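MUTM (fpg) protein (Thermus thermophilus, PDB 1EE8) is a MutM (Fpg) family protein that combines a beta-rich N-terminal domain, a helical H2TH domain and a zinc finger. Local coordinates at residues 51-56 with 119-124; 123-128 with 196-201; 133-138 with 188-193. All coordinates share one frame; numbering follows the deposited sequence.

Contact 1: 51-56 with 119-124; sequences GKFLLF and LRLGPE
Where Gly51, in the tight turn between strands 42-50 and 53-58, meets Leu121 and Glu124, the beta-rich N-terminal part of this Fpg-family protein is joined to the chain leading into its H2TH helices. The one hydrogen bond across the contact runs from Gly51 N to Glu124 OE1, 3.0 Å long with an N-H...O angle of 150°. The amide arrives on the syn side of OE1 but tilted 32° out of the carboxylate plane. A bend at chi2 (68°) folds the glutamate chain back so that its head reaches the turn. That head is held by more than one group: Arg49 also pairs with OE1, and Arg50 forms a salt bridge with OE2. Such a cluster probably favours the ionised carboxylate and limits its rotation.

Beside this polar grip lies an apolar one. Leu121, the first residue to depart from helical geometry after helix 117-120, turns its CD1 methyl against the glycine, 4.0 Å from Gly51 CA. No side chain on Gly51 intervenes, and the positive phi of this residue is one that glycine adopts readily. The same methyl lies near the plane of the Phe53 ring, at its edge, with Leu121 CD1 4.2 Å from Phe53 CD1. One branch of a leucine thus serves both a turn and the aromatic residue that opens the next strand.

Elsewhere Phe53 packs on Val65 of strand 62-67 and on Ile115, while Leu121 also leans on Arg50 of strand 42-50. The contact therefore lies where the turn of a hairpin in the mixed sheet meets the chain that leaves helix 117-120.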
loop_
_atom_site.group_PDB
_atom_site.type_symbol
_atom_site.label_atom_id
_atom_site.label_comp_id
_atom_site.label_asym_id
_atom_site.label_seq_id
_atom_site.Cartn_x
_atom_site.Cartn_y
_atom_site.Cartn_z
ATOM N N GLY A 51 24.051 -4.694 -0.449
ATOM C CA GLY A 51 24.598 -4.578 -1.788
ATOM C C GLY A 51 24.494 -3.125 -2.217
ATOM O O GLY A 51 24.988 -2.222 -1.531
ATOM N N LYS A 52 23.831 -2.898 -3.342
ATOM C CA LYS A 52 23.644 -1.553 -3.877
ATOM C C LYS A 52 22.266 -1.011 -3.543
ATOM O O LYS A 52 21.887 0.056 -4.020
ATOM C CB LYS A 52 23.807 -1.558 -5.396
ATOM C CG LYS A 52 25.176 -1.977 -5.868
ATOM C CD LYS A 52 25.223 -2.067 -7.374
ATOM C CE LYS A 52 26.556 -2.621 -7.837
ATOM N NZ LYS A 52 26.524 -2.964 -9.283
ATOM N N PHE A 53 21.510 -1.743 -2.734
ATOM C CA PHE A 53 20.173 -1.299 -2.368
ATOM C C PHE A 53 20.158 -0.488 -1.092
ATOM O O PHE A 53 20.917 -0.746 -0.158
ATOM C CB PHE A 53 19.218 -2.479 -2.161
ATOM C CG PHE A 53 18.957 -3.282 -3.395
ATOM C CD1 PHE A 53 19.712 -4.417 -3.671
ATOM C CD2 PHE A 53 17.925 -2.930 -4.264
ATOM C CE1 PHE A 53 19.439 -5.191 -4.790
ATOM C CE2 PHE A 53 17.647 -3.699 -5.389
ATOM C CZ PHE A 53 18.401 -4.828 -5.651
ATOM N N LEU A 54 19.267 0.488 -1.064
ATOM C CA LEU A 54 19.089 1.332 0.099
ATOM C C LEU A 54 17.719 0.911 0.630
ATOM O O LEU A 54 16.760 0.810 -0.137
ATOM C CB LEU A 54 19.078 2.791 -0.341
ATOM C CG LEU A 54 19.475 3.876 0.652
ATOM C CD1 LEU A 54 20.848 3.578 1.239
ATOM C CD2 LEU A 54 19.468 5.221 -0.071
ATOM N N LEU A 55 17.627 0.632 1.924
ATOM C CA LEU A 55 16.355 0.221 2.503
ATOM C C LEU A 55 15.954 1.097 3.684
ATOM O O LEU A 55 16.689 1.201 4.666
ATOM C CB LEU A 55 16.407 -1.240 2.969
ATOM C CG LEU A 55 16.661 -2.375 1.971
ATOM C CD1 LEU A 55 18.142 -2.444 1.610
ATOM C CD2 LEU A 55 16.218 -3.691 2.601
ATOM N N PHE A 56 14.795 1.738 3.573
ATOM C CA PHE A 56 14.278 2.562 4.651
ATOM C C PHE A 56 13.362 1.657 5.472
ATOM O O PHE A 56 12.357 1.154 4.957
ATOM C CB PHE A 56 13.472 3.740 4.094
ATOM C CG PHE A 56 14.305 4.770 3.389
ATOM C CD1 PHE A 56 14.792 5.879 4.073
ATOM C CD2 PHE A 56 14.624 4.621 2.041
ATOM C CE1 PHE A 56 15.587 6.828 3.424
ATOM C CE2 PHE A 56 15.414 5.562 1.386
ATOM C CZ PHE A 56 15.897 6.667 2.081
ATOM N N LEU A 119 17.575 -11.157 -2.357
ATOM C CA LEU A 119 17.526 -12.405 -1.601
ATOM C C LEU A 119 18.735 -13.309 -1.800
ATOM O O LEU A 119 19.038 -14.137 -0.944
ATOM C CB LEU A 119 16.261 -13.187 -1.961
ATOM C CG LEU A 119 14.938 -12.620 -1.451
ATOM C CD1 LEU A 119 13.788 -13.442 -2.007
ATOM C CD2 LEU A 119 14.931 -12.632 0.070
ATOM N N ARG A 120 19.422 -13.160 -2.926
ATOM C CA ARG A 120 20.579 -13.995 -3.207
ATOM C C ARG A 120 21.928 -13.290 -3.045
ATOM O O ARG A 120 22.974 -13.913 -3.211
ATOM C CB ARG A 120 20.479 -14.565 -4.623
ATOM C CG ARG A 120 20.396 -13.521 -5.716
ATOM C CD ARG A 120 20.781 -14.129 -7.050
ATOM N NE ARG A 120 20.756 -13.162 -8.144
ATOM C CZ ARG A 120 19.647 -12.713 -8.724
ATOM N NH1 ARG A 120 19.728 -11.831 -9.712
ATOM N NH2 ARG A 120 18.460 -13.147 -8.325
ATOM N N LEU A 121 21.914 -11.998 -2.736
ATOM C CA LEU A 121 23.166 -11.261 -2.567
ATOM C C LEU A 121 24.133 -12.005 -1.654
ATOM O O LEU A 121 23.732 -12.571 -0.638
ATOM C CB LEU A 121 22.897 -9.870 -1.988
ATOM C CG LEU A 121 22.226 -8.848 -2.913
ATOM C CD1 LEU A 121 21.961 -7.568 -2.134
ATOM C CD2 LEU A 121 23.113 -8.578 -4.123
ATOM N N GLY A 122 25.411 -12.004 -2.023
ATOM C CA GLY A 122 26.404 -12.675 -1.210
ATOM C C GLY A 122 26.713 -11.853 0.024
ATOM O O GLY A 122 26.070 -10.831 0.270
ATOM N N PRO A 123 27.700 -12.269 0.826
ATOM C CA PRO A 123 28.046 -11.517 2.034
ATOM C C PRO A 123 28.495 -10.085 1.737
ATOM O O PRO A 123 29.052 -9.803 0.671
ATOM C CB PRO A 123 29.156 -12.363 2.650
ATOM C CG PRO A 123 29.815 -12.967 1.441
ATOM C CD PRO A 123 28.633 -13.389 0.616
ATOM N N GLU A 124 28.242 -9.186 2.684
ATOM C CA GLU A 124 28.625 -7.788 2.538
ATOM C C GLU A 124 30.157 -7.702 2.640
ATOM O O GLU A 124 30.737 -7.972 3.695
ATOM C CB GLU A 124 27.964 -6.953 3.638
ATOM C CG GLU A 124 27.335 -5.637 3.165
ATOM C CD GLU A 124 26.106 -5.830 2.285
ATOM O OE1 GLU A 124 25.224 -4.943 2.292
ATOM O OE2 GLU A 124 26.017 -6.855 1.577
#

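Contact 2: 123-128 with 196-201; sequences PEPLSE and EVLAEA
The pyrrolidine ring of Pro125 receives Leu198 obliquely: the CD1 methyl stands beside the CB-CG side of the ring, raised from its mean plane but not centred over it. Leu3, from helix 3-17, also touches this proline. The closest approach, Pro125 CB to Leu198 CD1 at 3.4 Å, is tighter than ordinary van der Waals contact, whereas Pro125 CG lies a more relaxed 4.0 Å from the same methyl.

The motif is a type I beta turn, Glu124 to Ser127, set against helix 184-203 within the H2TH domain. Pro125 and Leu126 occupy the two central positions of the turn, and both direct their side chains at the helix; the corner itself becomes the apolar contact surface. Leu126 extends with its CG anti to the carbonyl carbon (chi1 -60°), which carries the forked end across to the helix. There Leu126 CD2 meets the flank of the helix, 3.8 Å from Ala199 N, and the same methyl also touches Leu198 CB and Ala199 CB. No hydrogen bond links the two segments. The packing passes from buried Pro125 and Leu198 on one side to partly exposed Leu126 and exposed Ala199 on the other.

Further round the helix, Val197 and Ala201 pack on Tyr163 of helix 161-170, and Leu198 and Ala201 also touch Pro4 near the chain's beginning. Within the turn, a weak backbone bond joins Ser127 N to Glu124 O, and the serine hydroxyl bonds to the same oxygen: Ser127 OG donates to Glu124 O in the carbonyl plane, on a lone pair, at a modelled 2.5 Å that is unusually short and doubtful as an exact value.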
loop_
_atom_site.group_PDB
_atom_site.type_symbol
_atom_site.label_atom_id
_atom_site.label_comp_id
_atom_site.label_asym_id
_atom_site.label_seq_id
_atom_site.Cartn_x
_atom_site.Cartn_y
_atom_site.Cartn_z
ATOM N N PRO A 123 27.700 -12.269 0.826
ATOM C CA PRO A 123 28.046 -11.517 2.034
ATOM C C PRO A 123 28.495 -10.085 1.737
ATOM O O PRO A 123 29.052 -9.803 0.671
ATOM C CB PRO A 123 29.156 -12.363 2.650
ATOM C CG PRO A 123 29.815 -12.967 1.441
ATOM C CD PRO A 123 28.633 -13.389 0.616
ATOM N N GLU A 124 28.242 -9.186 2.684
ATOM C CA GLU A 124 28.625 -7.788 2.538
ATOM C C GLU A 124 30.157 -7.702 2.640
ATOM O O GLU A 124 30.737 -7.972 3.695
ATOM C CB GLU A 124 27.964 -6.953 3.638
ATOM C CG GLU A 124 27.335 -5.637 3.165
ATOM C CD GLU A 124 26.106 -5.830 2.285
ATOM O OE1 GLU A 124 25.224 -4.943 2.292
ATOM O OE2 GLU A 124 26.017 -6.855 1.577
ATOM N N PRO A 125 30.823 -7.326 1.534
ATOM C CA PRO A 125 32.280 -7.189 1.406
ATOM C C PRO A 125 33.034 -6.648 2.619
ATOM O O PRO A 125 34.101 -7.155 2.963
ATOM C CB PRO A 125 32.425 -6.285 0.184
ATOM C CG PRO A 125 31.289 -6.730 -0.674
ATOM C CD PRO A 125 30.151 -6.823 0.320
ATOM N N LEU A 126 32.494 -5.620 3.261
ATOM C CA LEU A 126 33.147 -5.031 4.424
ATOM C C LEU A 126 32.635 -5.600 5.742
ATOM O O LEU A 126 32.575 -4.891 6.747
ATOM C CB LEU A 126 32.960 -3.512 4.418
ATOM C CG LEU A 126 33.536 -2.799 3.195
ATOM C CD1 LEU A 126 33.217 -1.317 3.276
ATOM C CD2 LEU A 126 35.044 -3.034 3.124
ATOM N N SER A 127 32.268 -6.879 5.742
ATOM C CA SER A 127 31.765 -7.510 6.958
ATOM C C SER A 127 32.565 -8.755 7.305
ATOM O O SER A 127 33.344 -9.258 6.492
ATOM C CB SER A 127 30.284 -7.885 6.802
ATOM O OG SER A 127 30.116 -9.000 5.941
ATOM N N GLU A 128 32.355 -9.246 8.523
ATOM C CA GLU A 128 33.031 -10.438 9.016
ATOM C C GLU A 128 32.540 -11.652 8.235
ATOM O O GLU A 128 33.214 -12.681 8.172
ATOM C CB GLU A 128 32.724 -10.613 10.503
ATOM C CG GLU A 128 33.113 -9.403 11.348
ATOM C CD GLU A 128 32.015 -8.963 12.306
ATOM O OE1 GLU A 128 32.245 -7.994 13.064
ATOM O OE2 GLU A 128 30.924 -9.579 12.299
ATOM N N GLU A 196 40.013 -3.392 0.679
ATOM C CA GLU A 196 40.695 -2.116 0.923
ATOM C C GLU A 196 40.135 -0.993 0.058
ATOM O O GLU A 196 39.917 0.119 0.532
ATOM C CB GLU A 196 42.186 -2.227 0.623
ATOM C CG GLU A 196 42.960 -3.198 1.476
ATOM C CD GLU A 196 44.427 -3.219 1.095
ATOM O OE1 GLU A 196 45.082 -2.159 1.202
ATOM O OE2 GLU A 196 44.922 -4.289 0.681
ATOM N N VAL A 197 39.928 -1.281 -1.222
ATOM C CA VAL A 197 39.405 -0.270 -2.134
ATOM C C VAL A 197 38.015 0.180 -1.708
ATOM O O VAL A 197 37.713 1.370 -1.703
ATOM C CB VAL A 197 39.357 -0.794 -3.592
ATOM C CG1 VAL A 197 38.696 0.232 -4.499
ATOM C CG2 VAL A 197 40.764 -1.071 -4.084
ATOM N N LEU A 198 37.169 -0.770 -1.336
ATOM C CA LEU A 198 35.817 -0.428 -0.919
ATOM C C LEU A 198 35.867 0.384 0.364
ATOM O O LEU A 198 35.215 1.423 0.476
ATOM C CB LEU A 198 34.983 -1.698 -0.720
ATOM C CG LEU A 198 34.657 -2.506 -1.984
ATOM C CD1 LEU A 198 33.865 -3.764 -1.597
ATOM C CD2 LEU A 198 33.840 -1.651 -2.960
ATOM N N ALA A 199 36.660 -0.085 1.324
ATOM C CA ALA A 199 36.798 0.606 2.602
ATOM C C ALA A 199 37.316 2.020 2.358
ATOM O O ALA A 199 36.838 2.976 2.962
ATOM C CB ALA A 199 37.759 -0.166 3.529
ATOM N N GLU A 200 38.292 2.149 1.462
ATOM C CA GLU A 200 38.847 3.457 1.137
ATOM C C GLU A 200 37.810 4.337 0.431
ATOM O O GLU A 200 37.655 5.515 0.760
ATOM C CB GLU A 200 40.092 3.300 0.252
ATOM C CG GLU A 200 41.335 2.842 1.012
ATOM C CD GLU A 200 42.519 2.554 0.102
ATOM O OE1 GLU A 200 42.681 3.266 -0.915
ATOM O OE2 GLU A 200 43.296 1.622 0.415
ATOM N N ALA A 201 37.097 3.756 -0.532
ATOM C CA ALA A 201 36.082 4.495 -1.278
ATOM C C ALA A 201 35.020 5.033 -0.324
ATOM O O ALA A 201 34.530 6.149 -0.493
ATOM C CB ALA A 201 35.442 3.593 -2.320
#

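Contact 3: 133-138 with 188-193; sequences PGFFRG and RRLYRA
Phe135 wedges between Leu190 and Tyr191, and this is the close-fitting part of a helix-helix contact in the H2TH domain, formed by helix 132-140 and helix 184-203. The phenylalanine ring is sent straight across to the partner helix by a chi1 of 176°, which puts CG anti to the backbone N. The far end of the ring abuts the leucine: Leu190 CG lies at the ring's edge, near its plane, 4.1 Å from Phe135 CZ. Along one flank the ring runs beside the root of the tyrosine, with Phe135 CE1 4.0 Å from both Tyr191 N and Tyr191 CB. Phe135 CD1 then touches Tyr191 CD1, also at 4.0 Å. The two rings meet obliquely, with planes at 49° and centroids 6.0 Å apart. The touching atoms are at ordinary van der Waals distance, and no hydrogen bond joins the segments.

The other side is looser and partly open to solvent: Phe136 points past the partner segment, its ring meeting that of Phe132, while exposed Arg188 pairs with Glu184 of its own helix. Tyr191 has a different neighbour too, its hydroxyl bonding to the backbone oxygen of Phe130 and its ring meeting the Phe130 ring, which links the helix to the approach to helix 132-140.

Leu190 carries the apolar layer deeper, reaching Leu146 and Leu150 of helix 146-152 and Leu168 of helix 161-170; Phe135 thus joins helix 132-140 to a core that three further helices share.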
loop_
_atom_site.group_PDB
_atom_site.type_symbol
_atom_site.label_atom_id
_atom_site.label_comp_id
_atom_site.label_asym_id
_atom_site.label_seq_id
_atom_site.Cartn_x
_atom_site.Cartn_y
_atom_site.Cartn_z
ATOM N N PRO A 133 37.629 -18.398 2.338
ATOM C CA PRO A 133 37.315 -19.757 1.883
ATOM C C PRO A 133 36.169 -19.764 0.870
ATOM O O PRO A 133 36.299 -20.315 -0.226
ATOM C CB PRO A 133 36.956 -20.477 3.182
ATOM C CG PRO A 133 37.869 -19.805 4.180
ATOM C CD PRO A 133 37.704 -18.341 3.808
ATOM N N GLY A 134 35.052 -19.147 1.246
ATOM C CA GLY A 134 33.904 -19.085 0.359
ATOM C C GLY A 134 34.238 -18.329 -0.913
ATOM O O GLY A 134 33.916 -18.774 -2.018
ATOM N N PHE A 135 34.895 -17.182 -0.755
ATOM C CA PHE A 135 35.285 -16.358 -1.893
ATOM C C PHE A 135 36.151 -17.165 -2.848
ATOM O O PHE A 135 35.875 -17.234 -4.048
ATOM C CB PHE A 135 36.043 -15.111 -1.408
ATOM C CG PHE A 135 36.573 -14.249 -2.526
ATOM C CD1 PHE A 135 37.941 -14.185 -2.785
ATOM C CD2 PHE A 135 35.703 -13.515 -3.331
ATOM C CE1 PHE A 135 38.439 -13.400 -3.832
ATOM C CE2 PHE A 135 36.186 -12.727 -4.379
ATOM C CZ PHE A 135 37.560 -12.671 -4.629
ATOM N N PHE A 136 37.191 -17.793 -2.307
ATOM C CA PHE A 136 38.095 -18.602 -3.111
ATOM C C PHE A 136 37.322 -19.728 -3.802
ATOM O O PHE A 136 37.448 -19.920 -5.014
ATOM C CB PHE A 136 39.219 -19.167 -2.224
ATOM C CG PHE A 136 40.270 -19.934 -2.982
ATOM C CD1 PHE A 136 40.778 -19.447 -4.184
ATOM C CD2 PHE A 136 40.768 -21.133 -2.485
ATOM C CE1 PHE A 136 41.766 -20.144 -4.879
ATOM C CE2 PHE A 136 41.757 -21.838 -3.173
ATOM C CZ PHE A 136 42.258 -21.343 -4.372
ATOM N N ARG A 137 36.514 -20.463 -3.038
ATOM C CA ARG A 137 35.720 -21.547 -3.613
ATOM C C ARG A 137 34.832 -21.015 -4.733
ATOM O O ARG A 137 34.675 -21.657 -5.778
ATOM C CB ARG A 137 34.845 -22.210 -2.542
ATOM C CG ARG A 137 33.859 -23.231 -3.115
ATOM C CD ARG A 137 33.168 -24.086 -2.042
ATOM N NE ARG A 137 32.508 -23.306 -0.994
ATOM C CZ ARG A 137 33.113 -22.855 0.105
ATOM N NH1 ARG A 137 34.401 -23.101 0.314
ATOM N NH2 ARG A 137 32.429 -22.159 1.000
ATOM N N GLY A 138 34.257 -19.837 -4.508
ATOM C CA GLY A 138 33.390 -19.231 -5.501
ATOM C C GLY A 138 34.112 -18.952 -6.800
ATOM O O GLY A 138 33.514 -18.984 -7.876
ATOM N N ARG A 188 43.981 -14.475 -2.740
ATOM C CA ARG A 188 44.124 -13.729 -1.493
ATOM C C ARG A 188 44.426 -12.247 -1.765
ATOM O O ARG A 188 44.001 -11.375 -1.007
ATOM C CB ARG A 188 45.224 -14.334 -0.608
ATOM C CG ARG A 188 44.784 -15.572 0.183
ATOM C CD ARG A 188 45.535 -15.694 1.514
ATOM N NE ARG A 188 45.057 -16.813 2.336
ATOM C CZ ARG A 188 45.289 -18.097 2.071
ATOM N NH1 ARG A 188 45.999 -18.439 1.005
ATOM N NH2 ARG A 188 44.802 -19.041 2.865
ATOM N N ARG A 189 45.165 -11.962 -2.836
ATOM C CA ARG A 189 45.478 -10.573 -3.172
ATOM C C ARG A 189 44.206 -9.843 -3.598
ATOM O O ARG A 189 43.957 -8.710 -3.187
ATOM C CB ARG A 189 46.496 -10.491 -4.308
ATOM C CG ARG A 189 47.911 -10.850 -3.919
ATOM C CD ARG A 189 48.903 -9.961 -4.655
ATOM N NE ARG A 189 48.791 -10.066 -6.107
ATOM C CZ ARG A 189 49.248 -11.085 -6.822
ATOM N NH1 ARG A 189 49.100 -11.087 -8.141
ATOM N NH2 ARG A 189 49.862 -12.100 -6.222
ATOM N N LEU A 190 43.407 -10.504 -4.430
ATOM C CA LEU A 190 42.162 -9.926 -4.911
ATOM C C LEU A 190 41.190 -9.719 -3.747
ATOM O O LEU A 190 40.454 -8.727 -3.701
ATOM C CB LEU A 190 41.544 -10.839 -5.973
ATOM C CG LEU A 190 40.275 -10.329 -6.662
ATOM C CD1 LEU A 190 40.492 -8.903 -7.150
ATOM C CD2 LEU A 190 39.920 -11.244 -7.819
ATOM N N TYR A 191 41.200 -10.656 -2.803
ATOM C CA TYR A 191 40.336 -10.589 -1.625
ATOM C C TYR A 191 40.670 -9.358 -0.803
ATOM O O TYR A 191 39.789 -8.599 -0.410
ATOM C CB TYR A 191 40.528 -11.843 -0.760
ATOM C CG TYR A 191 39.782 -11.827 0.561
ATOM C CD1 TYR A 191 38.415 -12.109 0.623
ATOM C CD2 TYR A 191 40.443 -11.523 1.750
ATOM C CE1 TYR A 191 37.726 -12.089 1.836
ATOM C CE2 TYR A 191 39.769 -11.500 2.966
ATOM C CZ TYR A 191 38.409 -11.786 3.003
ATOM O OH TYR A 191 37.740 -11.778 4.208
ATOM N N ARG A 192 41.957 -9.162 -0.550
ATOM C CA ARG A 192 42.432 -8.037 0.242
ATOM C C ARG A 192 42.262 -6.699 -0.488
ATOM O O ARG A 192 41.821 -5.702 0.100
ATOM C CB ARG A 192 43.904 -8.271 0.592
ATOM C CG ARG A 192 44.538 -7.209 1.462
ATOM C CD ARG A 192 45.979 -7.600 1.792
ATOM N NE ARG A 192 46.758 -6.469 2.288
ATOM C CZ ARG A 192 48.052 -6.532 2.583
ATOM N NH1 ARG A 192 48.710 -7.675 2.430
ATOM N NH2 ARG A 192 48.688 -5.454 3.027
ATOM N N ALA A 193 42.617 -6.679 -1.767
ATOM C CA ALA A 193 42.503 -5.457 -2.562
ATOM C C ALA A 193 41.051 -4.982 -2.637
ATOM O O ALA A 193 40.757 -3.797 -2.479
ATOM C CB ALA A 193 43.042 -5.703 -3.964
#

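Along the chain the three contacts move from the sheet into the helical H2TH region. Contact 1 joins a turn of the mixed sheet to the residues after helix 117-120; contact 2 shares Pro123 and Glu124 with it and continues to helix 184-203; contact 3 uses that same helix, further toward its start, to hold helix 132-140. Their centres lie about 13 Å apart from 1 to 2 and from 2 to 3, and about 19 Å from 1 to 3. Contact 3 closes a smaller loop within the one spanned by contact 2. Residues 119-128 thus connect the beta-rich part with the helical part, while helix 184-203 takes part in both of the contacts within the helical part.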